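Local coordinates for SusD homolog (Bacteroides ovatus, PDB 4F53), which probably binds mucin O-glycans as a SusD/RagB-family outer-membrane lipoprotein with a TPR-like helical fold, at residues P80-D83 with W84-I87; A475-M478 with P479-T482; T290-G293 with N294-T297. All coordinates share one frame; numbering follows the deposited sequence.

Interaction 1: residues P80-D83 with W84-I87; sequences PSDD and WKKI
Ser81 holds OG between its backbone N and carbonyl carbon (chi1 63°), which aims the hydroxyl oxygen forward at Trp84. Trp84 in turn sets CG beside its own N, opposite the carbonyl carbon (chi1 -77°), and this brings the CD1 corner of the indole to 3.2 Å from Ser81 OG. Ser81 OG also accepts a weak bond from Trp84 N at 3.3 Å. This is an N-cap: Ser81 stands just before helix 82-106, and its side chain takes up a first-turn N-H that has no carbonyl of an earlier turn to bond. The backbone adds a firmer bond from Lys85 N to Ser81 O, 3.1 Å long and in the carbonyl plane. The i+4 and i+3 bonds that follow, to Asp82 O and Asp83 O, are weak, so the first turn is only weakly hydrogen-bonded. Pro80 packs against this turn, its CB 3.8 Å from Trp84 CB and its CG 3.6 Å from Lys85 CG, with the proline ring and the lysine chain crossing at about a right angle. Farther out, the ammonium end of Lys85 faces Asp82, where NZ to OD1 is a long salt bridge of 3.9 Å. A water donates to Pro80 O and accepts weakly from Lys85 NZ. The indole also meets Trp71 and Tyr49 edge-to-face.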
loop_
_atom_site.group_PDB
_atom_site.type_symbol
_atom_site.label_atom_id
_atom_site.label_comp_id
_atom_site.label_asym_id
_atom_site.label_seq_id
_atom_site.Cartn_x
_atom_site.Cartn_y
_atom_site.Cartn_z
ATOM N N PRO A 80 -13.871 5.657 -12.395
ATOM C CA PRO A 80 -14.785 5.078 -11.383
ATOM C C PRO A 80 -16.062 5.899 -11.277
ATOM O O PRO A 80 -16.055 7.073 -11.622
ATOM C CB PRO A 80 -13.968 5.158 -10.087
ATOM C CG PRO A 80 -13.072 6.340 -10.304
ATOM C CD PRO A 80 -12.695 6.281 -11.746
ATOM N N SER A 81 -17.148 5.298 -10.803
ATOM C CA SER A 81 -18.417 6.020 -10.647
ATOM C C SER A 81 -18.302 7.010 -9.476
ATOM O O SER A 81 -17.358 6.908 -8.687
ATOM C CB SER A 81 -19.547 5.029 -10.395
ATOM O OG SER A 81 -19.301 4.341 -9.175
ATOM N N ASP A 82 -19.257 7.932 -9.339
ATOM C CA ASP A 82 -19.296 8.870 -8.224
ATOM C C ASP A 82 -19.335 8.111 -6.873
ATOM O O ASP A 82 -18.639 8.514 -5.947
ATOM C CB ASP A 82 -20.486 9.836 -8.370
ATOM C CG ASP A 82 -20.216 11.056 -9.256
ATOM O OD1 ASP A 82 -19.020 11.379 -9.495
ATOM O OD2 ASP A 82 -21.196 11.732 -9.652
ATOM N N ASP A 83 -20.058 6.966 -6.802
ATOM C CA ASP A 83 -20.140 6.121 -5.599
ATOM C C ASP A 83 -18.789 5.524 -5.225
ATOM O O ASP A 83 -18.468 5.474 -4.040
ATOM C CB ASP A 83 -21.170 4.986 -5.770
ATOM C CG ASP A 83 -22.596 5.439 -6.060
ATOM O OD1 ASP A 83 -22.969 6.564 -5.633
ATOM O OD2 ASP A 83 -23.347 4.658 -6.698
ATOM N N TRP A 84 -18.000 5.072 -6.215
ATOM C CA TRP A 84 -16.660 4.514 -5.973
ATOM C C TRP A 84 -15.681 5.602 -5.531
ATOM O O TRP A 84 -14.740 5.321 -4.788
ATOM C CB TRP A 84 -16.110 3.832 -7.235
ATOM C CG TRP A 84 -16.680 2.469 -7.540
ATOM C CD1 TRP A 84 -17.964 2.041 -7.349
ATOM C CD2 TRP A 84 -15.983 1.382 -8.175
ATOM N NE1 TRP A 84 -18.106 0.751 -7.801
ATOM C CE2 TRP A 84 -16.911 0.326 -8.327
ATOM C CE3 TRP A 84 -14.674 1.214 -8.666
ATOM C CZ2 TRP A 84 -16.564 -0.889 -8.926
ATOM C CZ3 TRP A 84 -14.334 0.011 -9.250
ATOM C CH2 TRP A 84 -15.278 -1.018 -9.392
ATOM N N LYS A 85 -15.872 6.833 -6.015
ATOM C CA LYS A 85 -15.000 7.954 -5.677
ATOM C C LYS A 85 -15.248 8.462 -4.240
ATOM O O LYS A 85 -14.372 9.100 -3.660
ATOM C CB LYS A 85 -15.165 9.083 -6.695
ATOM C CG LYS A 85 -14.533 8.717 -8.029
ATOM C CD LYS A 85 -14.387 9.888 -8.961
ATOM C CE LYS A 85 -15.564 10.058 -9.867
ATOM N NZ LYS A 85 -15.354 11.196 -10.787
ATOM N N LYS A 86 -16.404 8.122 -3.651
ATOM C CA LYS A 86 -16.748 8.549 -2.294
ATOM C C LYS A 86 -16.097 7.650 -1.210
ATOM O O LYS A 86 -15.649 8.153 -0.179
ATOM C CB LYS A 86 -18.280 8.556 -2.150
ATOM C CG LYS A 86 -18.812 9.264 -0.931
ATOM C CD LYS A 86 -20.324 9.434 -1.018
ATOM C CE LYS A 86 -20.935 10.119 0.190
ATOM N NZ LYS A 86 -21.061 9.207 1.361
ATOM N N ILE A 87 -16.052 6.340 -1.452
ATOM C CA ILE A 87 -15.608 5.332 -0.500
ATOM C C ILE A 87 -14.168 5.554 0.042
ATOM O O ILE A 87 -14.060 5.512 1.272
ATOM C CB ILE A 87 -15.832 3.895 -1.074
ATOM C CG1 ILE A 87 -17.338 3.697 -1.335
ATOM C CG2 ILE A 87 -15.301 2.785 -0.105
ATOM C CD1 ILE A 87 -17.674 2.612 -2.305
HETATM O O HOH W 1 -14.637 9.058 -13.088
#

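Interaction 2: residues A475-M478 with P479-T482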
loop_
_atom_site.group_PDB
_atom_site.type_symbol
_atom_site.label_atom_id
_atom_site.label_comp_id
_atom_site.label_asym_id
_atom_site.label_seq_id
_atom_site.Cartn_x
_atom_site.Cartn_y
_atom_site.Cartn_z
ATOM N N ALA A 475 -2.288 7.174 -12.130
ATOM C CA ALA A 475 -3.003 7.998 -11.145
ATOM C C ALA A 475 -2.024 8.454 -10.043
ATOM O O ALA A 475 -1.294 7.651 -9.475
ATOM C CB ALA A 475 -4.163 7.204 -10.547
ATOM N N ARG A 476 -1.996 9.747 -9.774
ATOM C CA ARG A 476 -1.101 10.370 -8.802
ATOM C C ARG A 476 -1.838 10.644 -7.511
ATOM O O ARG A 476 -1.227 10.873 -6.465
ATOM C CB ARG A 476 -0.503 11.675 -9.375
ATOM C CG ARG A 476 0.132 11.519 -10.760
ATOM C CD ARG A 476 1.107 10.347 -10.814
ATOM N NE ARG A 476 2.287 10.606 -9.999
ATOM C CZ ARG A 476 3.406 9.903 -10.075
ATOM N NH1 ARG A 476 3.479 8.843 -10.872
ATOM N NH2 ARG A 476 4.462 10.252 -9.358
ATOM N N ARG A 477 -3.163 10.618 -7.590
ATOM C CA ARG A 477 -4.045 10.843 -6.450
ATOM C C ARG A 477 -5.483 10.541 -6.880
ATOM O O ARG A 477 -5.724 10.163 -8.027
ATOM C CB ARG A 477 -3.904 12.309 -5.932
ATOM C CG ARG A 477 -4.455 13.347 -6.903
ATOM C CD ARG A 477 -4.370 14.764 -6.381
ATOM N NE ARG A 477 -5.318 15.058 -5.305
ATOM C CZ ARG A 477 -6.534 15.566 -5.467
ATOM N NH1 ARG A 477 -7.025 15.756 -6.688
ATOM N NH2 ARG A 477 -7.291 15.839 -4.411
HETATM N N MSE A 478 -6.422 10.716 -5.952
HETATM C CA MSE A 478 -7.843 10.626 -6.224
HETATM C C MSE A 478 -8.414 12.018 -6.110
HETATM O O MSE A 478 -7.960 12.780 -5.245
HETATM C CB MSE A 478 -8.545 9.648 -5.253
HETATM C CG MSE A 478 -8.175 8.191 -5.504
HETATM SE SE MSE A 478 -8.902 7.468 -7.153
HETATM C CE MSE A 478 -10.825 7.634 -6.794
ATOM N N PRO A 479 -9.398 12.385 -6.970
ATOM C CA PRO A 479 -10.031 13.699 -6.818
ATOM C C PRO A 479 -11.010 13.686 -5.649
ATOM O O PRO A 479 -11.516 12.625 -5.286
ATOM C CB PRO A 479 -10.740 13.902 -8.156
ATOM C CG PRO A 479 -11.058 12.525 -8.636
ATOM C CD PRO A 479 -10.049 11.581 -8.035
ATOM N N TYR A 480 -11.279 14.848 -5.052
ATOM C CA TYR A 480 -12.222 14.937 -3.935
ATOM C C TYR A 480 -13.628 14.553 -4.382
ATOM O O TYR A 480 -14.031 14.942 -5.481
ATOM C CB TYR A 480 -12.237 16.361 -3.323
ATOM C CG TYR A 480 -10.921 16.771 -2.698
ATOM C CD1 TYR A 480 -10.335 16.005 -1.691
ATOM C CD2 TYR A 480 -10.284 17.952 -3.073
ATOM C CE1 TYR A 480 -9.129 16.380 -1.109
ATOM C CE2 TYR A 480 -9.076 18.336 -2.495
ATOM C CZ TYR A 480 -8.497 17.536 -1.523
ATOM O OH TYR A 480 -7.313 17.890 -0.937
ATOM N N PRO A 481 -14.397 13.797 -3.561
ATOM C CA PRO A 481 -15.790 13.466 -3.948
ATOM C C PRO A 481 -16.620 14.735 -4.226
ATOM O O PRO A 481 -16.500 15.730 -3.493
ATOM C CB PRO A 481 -16.323 12.690 -2.738
ATOM C CG PRO A 481 -15.099 12.142 -2.058
ATOM C CD PRO A 481 -14.054 13.227 -2.240
ATOM N N THR A 482 -17.455 14.698 -5.306
ATOM C CA THR A 482 -18.308 15.805 -5.756
ATOM C C THR A 482 -19.236 16.297 -4.623
ATOM O O THR A 482 -19.514 17.490 -4.542
ATOM C CB THR A 482 -19.096 15.407 -7.036
ATOM O OG1 THR A 482 -20.001 16.453 -7.389
ATOM C CG2 THR A 482 -19.856 14.075 -6.909
#
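The charged contact is a cation-pi pair between Arg477 and Tyr480. Arg477 NH2 sits over the middle of the tyrosine ring, 3.5 Å above its plane, and Arg477 CZ lies 4.9 Å from the ring centroid, only 14° off the ring normal. The guanidinium does not lie flat on the ring: the two planes are 73° apart, so it presents an edge to the aromatic face. The bend at chi3 (-72°) turns the end of the arginine chain toward the tyrosine.

Van der Waals packing comes next. One face of the guanidinium is laid against Pro479, whose N lies over it, and Arg477 NH1 comes within 3.6 Å of Pro479 CA. On the adjoining residue, the selenomethionine Met478, CB rests 3.7 Å from Pro479 CD across a trans peptide bond.

The polar bonds of both partners go to residues outside 475-482: Arg477 NH1 pairs with the carboxylate of Asp509 and bonds Thr510 O, Arg477 NE bonds Tyr131 O, Tyr480 N donates to Asp509 and Tyr480 OH bonds Pro133 O. With both ends of the pair held, neither group is likely to turn easily in this buried setting.

The chain here is an extended connection leading from helix 442-452 into helix 482-487. Tyr480 packs on Val492, Ala495 and Val496 of helix 489-502, Met478 on Met54 and Phe58 of helix 44-58, and Pro481 on Phe89 and Asn90 of helix 82-106.

Interaction 3: residues T290-G293 with N294-T297; sequences TVSG and NAYT
Tyr296 meets Ser292 through CB, 3.2 Å from Ser292 OG, while its flat ring is carried away from the turn: CG is opposite the backbone N (chi1 178°), and the ring meets Phe288 with the planes at about 40°. At its far edge the hydroxyl bonds Glu299 O. A second flat group is the peptide carbonyl of Ser292. Ala295 N donates to Ser292 O over 3.2 Å from well above the carbonyl plane, 74° out of it, so the bond misses the lone pairs. Ser292 OG accepts from Tyr296 N at 3.0 Å, and its own hydroxyl is shared between Phe288 O and Gly289 O in the preceding helix turn, so one hydroxyl clasps the helix end to the outgoing chain. Replacing Ser292 with an alanine would probably leave Tyr296 N without its side-chain acceptor and the departing chain freer to shift. Gly293, at positive phi, donates its N to Thr290 O at 3.1 Å. Gly293 and Asn294, both with left-handed backbone angles, occupy the central positions of a type I' beta turn from Ser292 to Ala295, which overlaps the Schellman motif at the end of helix 288-291, Gly293 serving both.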
loop_
_atom_site.group_PDB
_atom_site.type_symbol
_atom_site.label_atom_id
_atom_site.label_comp_id
_atom_site.label_asym_id
_atom_site.label_seq_id
_atom_site.Cartn_x
_atom_site.Cartn_y
_atom_site.Cartn_z
ATOM N N THR A 290 -9.235 -25.544 -17.075
ATOM C CA THR A 290 -10.457 -25.646 -16.266
ATOM C C THR A 290 -11.525 -24.686 -16.827
ATOM O O THR A 290 -12.581 -25.126 -17.263
ATOM C CB THR A 290 -10.127 -25.325 -14.789
ATOM O OG1 THR A 290 -8.983 -26.079 -14.387
ATOM C CG2 THR A 290 -11.302 -25.583 -13.833
ATOM N N VAL A 291 -11.214 -23.392 -16.847
ATOM C CA VAL A 291 -12.057 -22.296 -17.322
ATOM C C VAL A 291 -12.529 -22.528 -18.800
ATOM O O VAL A 291 -13.693 -22.270 -19.124
ATOM C CB VAL A 291 -11.250 -20.974 -17.134
ATOM C CG1 VAL A 291 -11.795 -19.838 -17.974
ATOM C CG2 VAL A 291 -11.200 -20.572 -15.659
ATOM N N SER A 292 -11.637 -23.038 -19.662
ATOM C CA SER A 292 -11.911 -23.252 -21.077
ATOM C C SER A 292 -12.674 -24.548 -21.380
ATOM O O SER A 292 -13.019 -24.780 -22.545
ATOM C CB SER A 292 -10.603 -23.276 -21.860
ATOM O OG SER A 292 -9.838 -24.433 -21.570
ATOM N N GLY A 293 -12.873 -25.394 -20.366
ATOM C CA GLY A 293 -13.481 -26.706 -20.538
ATOM C C GLY A 293 -12.587 -27.580 -21.403
ATOM O O GLY A 293 -13.074 -28.365 -22.227
ATOM N N ASN A 294 -11.258 -27.398 -21.246
ATOM C CA ASN A 294 -10.160 -28.076 -21.940
ATOM C C ASN A 294 -10.024 -27.671 -23.413
ATOM O O ASN A 294 -9.302 -28.340 -24.156
ATOM C CB ASN A 294 -10.230 -29.593 -21.796
ATOM C CG ASN A 294 -9.561 -30.048 -20.532
ATOM O OD1 ASN A 294 -10.205 -30.220 -19.490
ATOM N ND2 ASN A 294 -8.237 -30.155 -20.579
ATOM N N ALA A 295 -10.620 -26.530 -23.815
ATOM C CA ALA A 295 -10.464 -26.017 -25.183
ATOM C C ALA A 295 -9.111 -25.281 -25.331
ATOM O O ALA A 295 -8.623 -25.123 -26.450
ATOM C CB ALA A 295 -11.623 -25.102 -25.546
ATOM N N TYR A 296 -8.498 -24.856 -24.195
ATOM C CA TYR A 296 -7.204 -24.161 -24.140
ATOM C C TYR A 296 -6.070 -25.072 -24.651
ATOM O O TYR A 296 -5.913 -26.199 -24.166
ATOM C CB TYR A 296 -6.932 -23.698 -22.703
ATOM C CG TYR A 296 -5.598 -23.013 -22.500
ATOM C CD1 TYR A 296 -5.349 -21.751 -23.040
ATOM C CD2 TYR A 296 -4.608 -23.596 -21.713
ATOM C CE1 TYR A 296 -4.121 -21.119 -22.857
ATOM C CE2 TYR A 296 -3.405 -22.939 -21.462
ATOM C CZ TYR A 296 -3.155 -21.710 -22.057
ATOM O OH TYR A 296 -1.950 -21.084 -21.847
ATOM N N THR A 297 -5.281 -24.573 -25.625
ATOM C CA THR A 297 -4.215 -25.346 -26.289
ATOM C C THR A 297 -2.818 -25.058 -25.743
ATOM O O THR A 297 -1.870 -25.780 -26.077
ATOM C CB THR A 297 -4.230 -25.121 -27.815
ATOM O OG1 THR A 297 -3.801 -23.790 -28.105
ATOM C CG2 THR A 297 -5.589 -25.393 -28.436
#

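From the N terminus, interaction 1 comes first, at the start of helix 82-106, then interaction 3 at the end of helix 288-291, and last interaction 2, leading into helix 482-487. Each is a local contact within eight consecutive residues, so none closes a long loop; they follow in series and neither nest nor cross. Interactions 1 and 2 nevertheless meet in space: Pro481 CG packs 3.5 Å from Lys85 O, the methyl CE of Met478 lies beside Lys85 CG, and Thr482 CG2 approaches Asp82 OD1. Segment 475-482 is thereby laid along the first turn of helix 82-106. Interaction 3 stands apart on the surface, its nearest atoms about 21 Å from interaction 1.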